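Local atomic coordinates of HMG-CoA Lyase (Bacillus subtilis subsp. subtilis, PDB entry 1YDO), a protein that belongs to the HMGL-like family and is built as a TIM barrel, with parallel strands ringed by helices. Residues L42-I47 / G74-A79; V100-S105 / H122-V127. All coordinates share one frame; numbering follows the deposited sequence.

Interaction 1 of 2, residues L42-I47 / G74-A79; sequences LSYIEI and GVTYAA
Tyr44 meets Ala78 with the hydroxyl end of its ring, OH 3.4 Å from Ala78 CB, in the buried part of the contact, which also takes in Ile45, Glu46, Ile47 and Tyr77. CG of Tyr44 is anti to the backbone N (chi1 -176°), beside the carbonyl carbon. Nearer the strand start, Tyr44 CD2 rests 3.8 Å from Thr76 CB, the two side chains crossing obliquely. This face is the barrel interior, where Tyr44 and Ala78 also meet Cys99, Tyr44 OH is hydrogen-bonded to Glu97 OE2, and Glu46 forms a salt bridge with Arg15. The backbones run parallel in one sheet, the short strand segments inclined at 34°. Ile45 is gripped from both of its polar atoms: its N donates to Thr76 O at 2.9 Å with a fairly straight bond (161°), and its O accepts from Ala78 N at 3.0 Å. On the opposite face, toward the helices, Ile47 CG2 reaches the edge of the Tyr77 ring, 3.4 Å from CD1, while Val75 CG1 lies over one ring face, offset toward the rim. Tyr77 OH is held by Ser38 and by the backbone N of Glu72. The looser end is where the strands begin, with Gly74 exposed and Ser43 partly so. Ser43 O still takes a 2.9 Å bond from Thr76 N, with a weak second one from Thr76 OG1. The chemistry thus divides in three: backbone bonds join the two strands of this beta-alpha-beta unit, polar groups on the inner face are tied to Glu97 on the next strand and to Arg15 of helix 13-17, and the outer face packs mainly through apolar groups.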
loop_
_atom_site.group_PDB
_atom_site.type_symbol
_atom_site.label_atom_id
_atom_site.label_comp_id
_atom_site.label_asym_id
_atom_site.label_seq_id
_atom_site.Cartn_x
_atom_site.Cartn_y
_atom_site.Cartn_z
ATOM N N LEU A 42 -0.338 8.340 20.483
ATOM C CA LEU A 42 0.667 9.065 19.720
ATOM C C LEU A 42 1.416 9.971 20.700
ATOM O O LEU A 42 0.841 10.433 21.679
ATOM C CB LEU A 42 -0.014 9.910 18.637
ATOM C CG LEU A 42 -0.525 9.185 17.395
ATOM C CD1 LEU A 42 -1.495 10.065 16.650
ATOM C CD2 LEU A 42 0.654 8.809 16.506
ATOM N N SER A 43 2.693 10.222 20.432
ATOM C CA SER A 43 3.508 11.065 21.298
ATOM C C SER A 43 3.987 12.321 20.572
ATOM O O SER A 43 4.849 13.036 21.075
ATOM C CB SER A 43 4.732 10.294 21.784
ATOM O OG SER A 43 5.640 10.087 20.735
ATOM N N TYR A 44 3.443 12.582 19.388
ATOM C CA TYR A 44 3.841 13.746 18.610
ATOM C C TYR A 44 2.720 14.117 17.655
ATOM O O TYR A 44 2.203 13.260 16.950
ATOM C CB TYR A 44 5.109 13.422 17.843
ATOM C CG TYR A 44 5.670 14.575 17.068
ATOM C CD1 TYR A 44 5.116 14.956 15.849
ATOM C CD2 TYR A 44 6.803 15.249 17.522
ATOM C CE1 TYR A 44 5.683 15.975 15.092
ATOM C CE2 TYR A 44 7.379 16.266 16.773
ATOM C CZ TYR A 44 6.817 16.621 15.551
ATOM O OH TYR A 44 7.411 17.590 14.771
ATOM N N ILE A 45 2.348 15.394 17.629
ATOM C CA ILE A 45 1.263 15.843 16.772
ATOM C C ILE A 45 1.440 17.270 16.274
ATOM O O ILE A 45 1.479 18.188 17.082
ATOM C CB ILE A 45 -0.054 15.837 17.530
ATOM C CG1 ILE A 45 -0.316 14.477 18.153
ATOM C CG2 ILE A 45 -1.166 16.235 16.599
ATOM C CD1 ILE A 45 -1.645 14.418 18.873
ATOM N N GLU A 46 1.541 17.473 14.962
ATOM C CA GLU A 46 1.642 18.839 14.467
ATOM C C GLU A 46 0.235 19.422 14.473
ATOM O O GLU A 46 -0.499 19.270 13.504
ATOM C CB GLU A 46 2.162 18.876 13.052
ATOM C CG GLU A 46 3.590 18.500 12.934
ATOM C CD GLU A 46 4.187 18.951 11.609
ATOM O OE1 GLU A 46 5.347 18.576 11.312
ATOM O OE2 GLU A 46 3.498 19.683 10.862
ATOM N N ILE A 47 -0.143 20.091 15.555
ATOM C CA ILE A 47 -1.480 20.652 15.657
ATOM C C ILE A 47 -1.864 21.627 14.554
ATOM O O ILE A 47 -3.027 21.683 14.163
ATOM C CB ILE A 47 -1.668 21.356 16.994
ATOM C CG1 ILE A 47 -0.645 22.483 17.127
ATOM C CG2 ILE A 47 -1.507 20.365 18.132
ATOM C CD1 ILE A 47 -0.843 23.333 18.358
ATOM N N GLY A 74 3.480 13.873 27.912
ATOM C CA GLY A 74 4.238 12.908 27.147
ATOM C C GLY A 74 3.983 13.099 25.664
ATOM O O GLY A 74 4.514 12.357 24.833
ATOM N N VAL A 75 3.171 14.101 25.331
ATOM C CA VAL A 75 2.841 14.388 23.950
ATOM C C VAL A 75 3.581 15.614 23.498
ATOM O O VAL A 75 3.597 16.616 24.193
ATOM C CB VAL A 75 1.346 14.640 23.778
ATOM C CG1 VAL A 75 1.030 14.830 22.301
ATOM C CG2 VAL A 75 0.548 13.478 24.340
ATOM N N THR A 76 4.200 15.536 22.330
ATOM C CA THR A 76 4.942 16.670 21.807
ATOM C C THR A 76 4.078 17.363 20.752
ATOM O O THR A 76 3.848 16.814 19.681
ATOM C CB THR A 76 6.272 16.213 21.172
ATOM O OG1 THR A 76 6.990 15.404 22.109
ATOM C CG2 THR A 76 7.134 17.404 20.809
ATOM N N TYR A 77 3.589 18.562 21.060
ATOM C CA TYR A 77 2.765 19.318 20.122
ATOM C C TYR A 77 3.642 20.260 19.305
ATOM O O TYR A 77 4.278 21.172 19.834
ATOM C CB TYR A 77 1.684 20.089 20.882
ATOM C CG TYR A 77 0.697 19.182 21.596
ATOM C CD1 TYR A 77 -0.458 18.738 20.959
ATOM C CD2 TYR A 77 0.959 18.721 22.883
ATOM C CE1 TYR A 77 -1.332 17.847 21.583
ATOM C CE2 TYR A 77 0.101 17.833 23.523
ATOM C CZ TYR A 77 -1.042 17.396 22.868
ATOM O OH TYR A 77 -1.864 16.497 23.485
ATOM N N ALA A 78 3.680 20.019 18.000
ATOM C CA ALA A 78 4.504 20.818 17.107
ATOM C C ALA A 78 3.666 21.586 16.095
ATOM O O ALA A 78 2.494 21.279 15.873
ATOM C CB ALA A 78 5.517 19.916 16.379
ATOM N N ALA A 79 4.281 22.584 15.477
ATOM C CA ALA A 79 3.605 23.381 14.471
ATOM C C ALA A 79 4.608 23.794 13.410
ATOM O O ALA A 79 5.806 23.893 13.665
ATOM C CB ALA A 79 3.003 24.589 15.103
#

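Interaction 2 of 2, residues V100-S105 / H122-V127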
loop_
_atom_site.group_PDB
_atom_site.type_symbol
_atom_site.label_atom_id
_atom_site.label_comp_id
_atom_site.label_asym_id
_atom_site.label_seq_id
_atom_site.Cartn_x
_atom_site.Cartn_y
_atom_site.Cartn_z
ATOM N N VAL A 100 10.777 23.728 10.846
ATOM C CA VAL A 100 11.034 24.574 9.700
ATOM C C VAL A 100 10.918 23.713 8.441
ATOM O O VAL A 100 10.772 22.492 8.534
ATOM C CB VAL A 100 12.424 25.183 9.763
ATOM C CG1 VAL A 100 12.479 26.182 10.904
ATOM C CG2 VAL A 100 13.466 24.080 9.937
ATOM N N PHE A 101 10.981 24.334 7.269
ATOM C CA PHE A 101 10.868 23.577 6.038
ATOM C C PHE A 101 11.441 24.291 4.841
ATOM O O PHE A 101 11.596 25.511 4.834
ATOM C CB PHE A 101 9.408 23.250 5.731
ATOM C CG PHE A 101 8.523 24.453 5.656
ATOM C CD1 PHE A 101 8.039 25.043 6.820
ATOM C CD2 PHE A 101 8.198 25.025 4.431
ATOM C CE1 PHE A 101 7.246 26.195 6.770
ATOM C CE2 PHE A 101 7.405 26.180 4.366
ATOM C CZ PHE A 101 6.932 26.763 5.536
HETATM N N MSE A 102 11.756 23.503 3.819
HETATM C CA MSE A 102 12.288 24.013 2.566
HETATM C C MSE A 102 12.364 22.865 1.586
HETATM O O MSE A 102 12.207 21.708 1.958
HETATM C CB MSE A 102 13.677 24.613 2.772
HETATM C CG MSE A 102 14.760 23.598 3.044
HETATM SE SE MSE A 102 16.504 24.432 3.095
HETATM C CE MSE A 102 16.786 24.629 1.174
ATOM N N SER A 103 12.608 23.188 0.326
ATOM C CA SER A 103 12.700 22.159 -0.687
ATOM C C SER A 103 14.140 21.906 -1.130
ATOM O O SER A 103 14.973 22.818 -1.147
ATOM C CB SER A 103 11.842 22.546 -1.890
ATOM O OG SER A 103 11.938 21.572 -2.921
ATOM N N ALA A 104 14.424 20.653 -1.471
ATOM C CA ALA A 104 15.748 20.264 -1.942
ATOM C C ALA A 104 15.903 20.793 -3.367
ATOM O O ALA A 104 16.983 21.223 -3.775
ATOM C CB ALA A 104 15.876 18.749 -1.927
ATOM N N SER A 105 14.801 20.743 -4.114
ATOM C CA SER A 105 14.750 21.223 -5.491
ATOM C C SER A 105 14.652 22.745 -5.500
ATOM O O SER A 105 13.824 23.333 -4.792
ATOM C CB SER A 105 13.540 20.633 -6.215
ATOM O OG SER A 105 13.002 21.561 -7.133
ATOM N N HIS A 122 19.261 30.239 4.793
ATOM C CA HIS A 122 19.589 31.347 5.671
ATOM C C HIS A 122 18.451 31.643 6.651
ATOM O O HIS A 122 18.690 31.963 7.817
ATOM C CB HIS A 122 19.908 32.587 4.828
ATOM C CG HIS A 122 20.470 33.729 5.618
ATOM N ND1 HIS A 122 19.710 34.801 6.014
ATOM C CD2 HIS A 122 21.724 33.949 6.090
ATOM C CE1 HIS A 122 20.468 35.645 6.703
ATOM N NE2 HIS A 122 21.688 35.149 6.761
ATOM N N ILE A 123 17.215 31.534 6.173
ATOM C CA ILE A 123 16.058 31.795 7.015
ATOM C C ILE A 123 16.012 30.778 8.146
ATOM O O ILE A 123 16.065 31.134 9.328
ATOM C CB ILE A 123 14.732 31.687 6.219
ATOM C CG1 ILE A 123 14.823 32.485 4.920
ATOM C CG2 ILE A 123 13.577 32.196 7.073
ATOM C CD1 ILE A 123 15.086 33.972 5.105
ATOM N N LEU A 124 15.913 29.508 7.765
ATOM C CA LEU A 124 15.847 28.412 8.722
ATOM C C LEU A 124 16.977 28.513 9.723
ATOM O O LEU A 124 16.783 28.298 10.919
ATOM C CB LEU A 124 15.936 27.066 7.998
ATOM C CG LEU A 124 14.955 26.835 6.844
ATOM C CD1 LEU A 124 15.064 25.382 6.410
ATOM C CD2 LEU A 124 13.527 27.168 7.273
ATOM N N LYS A 125 18.164 28.838 9.222
ATOM C CA LYS A 125 19.340 28.985 10.071
ATOM C C LYS A 125 18.993 29.831 11.289
ATOM O O LYS A 125 19.090 29.371 12.423
ATOM C CB LYS A 125 20.470 29.674 9.293
ATOM C CG LYS A 125 21.751 29.945 10.095
ATOM C CD LYS A 125 22.805 30.658 9.233
ATOM C CE LYS A 125 24.136 30.775 9.960
ATOM N NZ LYS A 125 23.989 31.475 11.268
ATOM N N GLN A 126 18.582 31.072 11.052
ATOM C CA GLN A 126 18.268 31.938 12.170
ATOM C C GLN A 126 16.918 31.560 12.806
ATOM O O GLN A 126 16.744 31.654 14.026
ATOM C CB GLN A 126 18.335 33.427 11.750
ATOM C CG GLN A 126 19.775 33.932 11.315
ATOM C CD GLN A 126 20.921 33.585 12.328
ATOM O OE1 GLN A 126 20.803 33.814 13.546
ATOM N NE2 GLN A 126 22.032 33.068 11.810
ATOM N N VAL A 127 15.964 31.094 12.006
ATOM C CA VAL A 127 14.679 30.695 12.570
ATOM C C VAL A 127 14.872 29.573 13.590
ATOM O O VAL A 127 14.127 29.469 14.566
ATOM C CB VAL A 127 13.744 30.206 11.483
ATOM C CG1 VAL A 127 12.472 29.680 12.112
ATOM C CG2 VAL A 127 13.461 31.337 10.514
#
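Leu124 points from its helix toward the strand and carries most of the contact, setting its two methyl groups against Val100, Phe101 and Met102. CD2 lies 3.4 Å from Val100 CB and also meets the backbone of Phe101, 3.5 Å from its O; Phe101 turns its CB away from the helix, and its backbone O makes the contact. CD1 turns to Met102, a selenomethionine in this model, and sits 3.7 Å from its SE, with CG and CB of Met102 also close to the same methyl. Leu124 is further packed by Leu166 of helix 156-169. One turn after Leu124, Val127 comes back to the interface: its CG1 meets Val100 CG1 at 3.7 Å, the two valines sliding past each other in opposite directions. The short segments 100-103 and 122-127 run nearly antiparallel (167°), their axes 8.9 Å apart at closest approach, as suits the crossover from strand 97-103 through helix 117-133 to the adjacent parallel strand 137-143. No hydrogen bond spans the two segments, so they meet through apolar side chains and van der Waals packing on one backbone carbonyl.

From the N terminus, after strand 8-11 and helix 27-38, the chain enters strand 44-49, passes through helix 62-68 and back into strand 76-80, where interaction 1 closes the first loop. It continues through helix 84-93 into strand 97-103, and interaction 2 closes a second, shorter loop when helix 117-133 returns along that strand. The two loops follow in series, neither nesting nor crossing. The contact centres are 21 Å apart and their nearest atoms about 6 Å, yet strands 76-80 and 97-103 are neighbours in one sheet, linked by backbone bonds such as Tyr77 with Glu97. Interaction 1 therefore joins two staves of the barrel wall, and interaction 2 fastens the outer helical layer to the next stave.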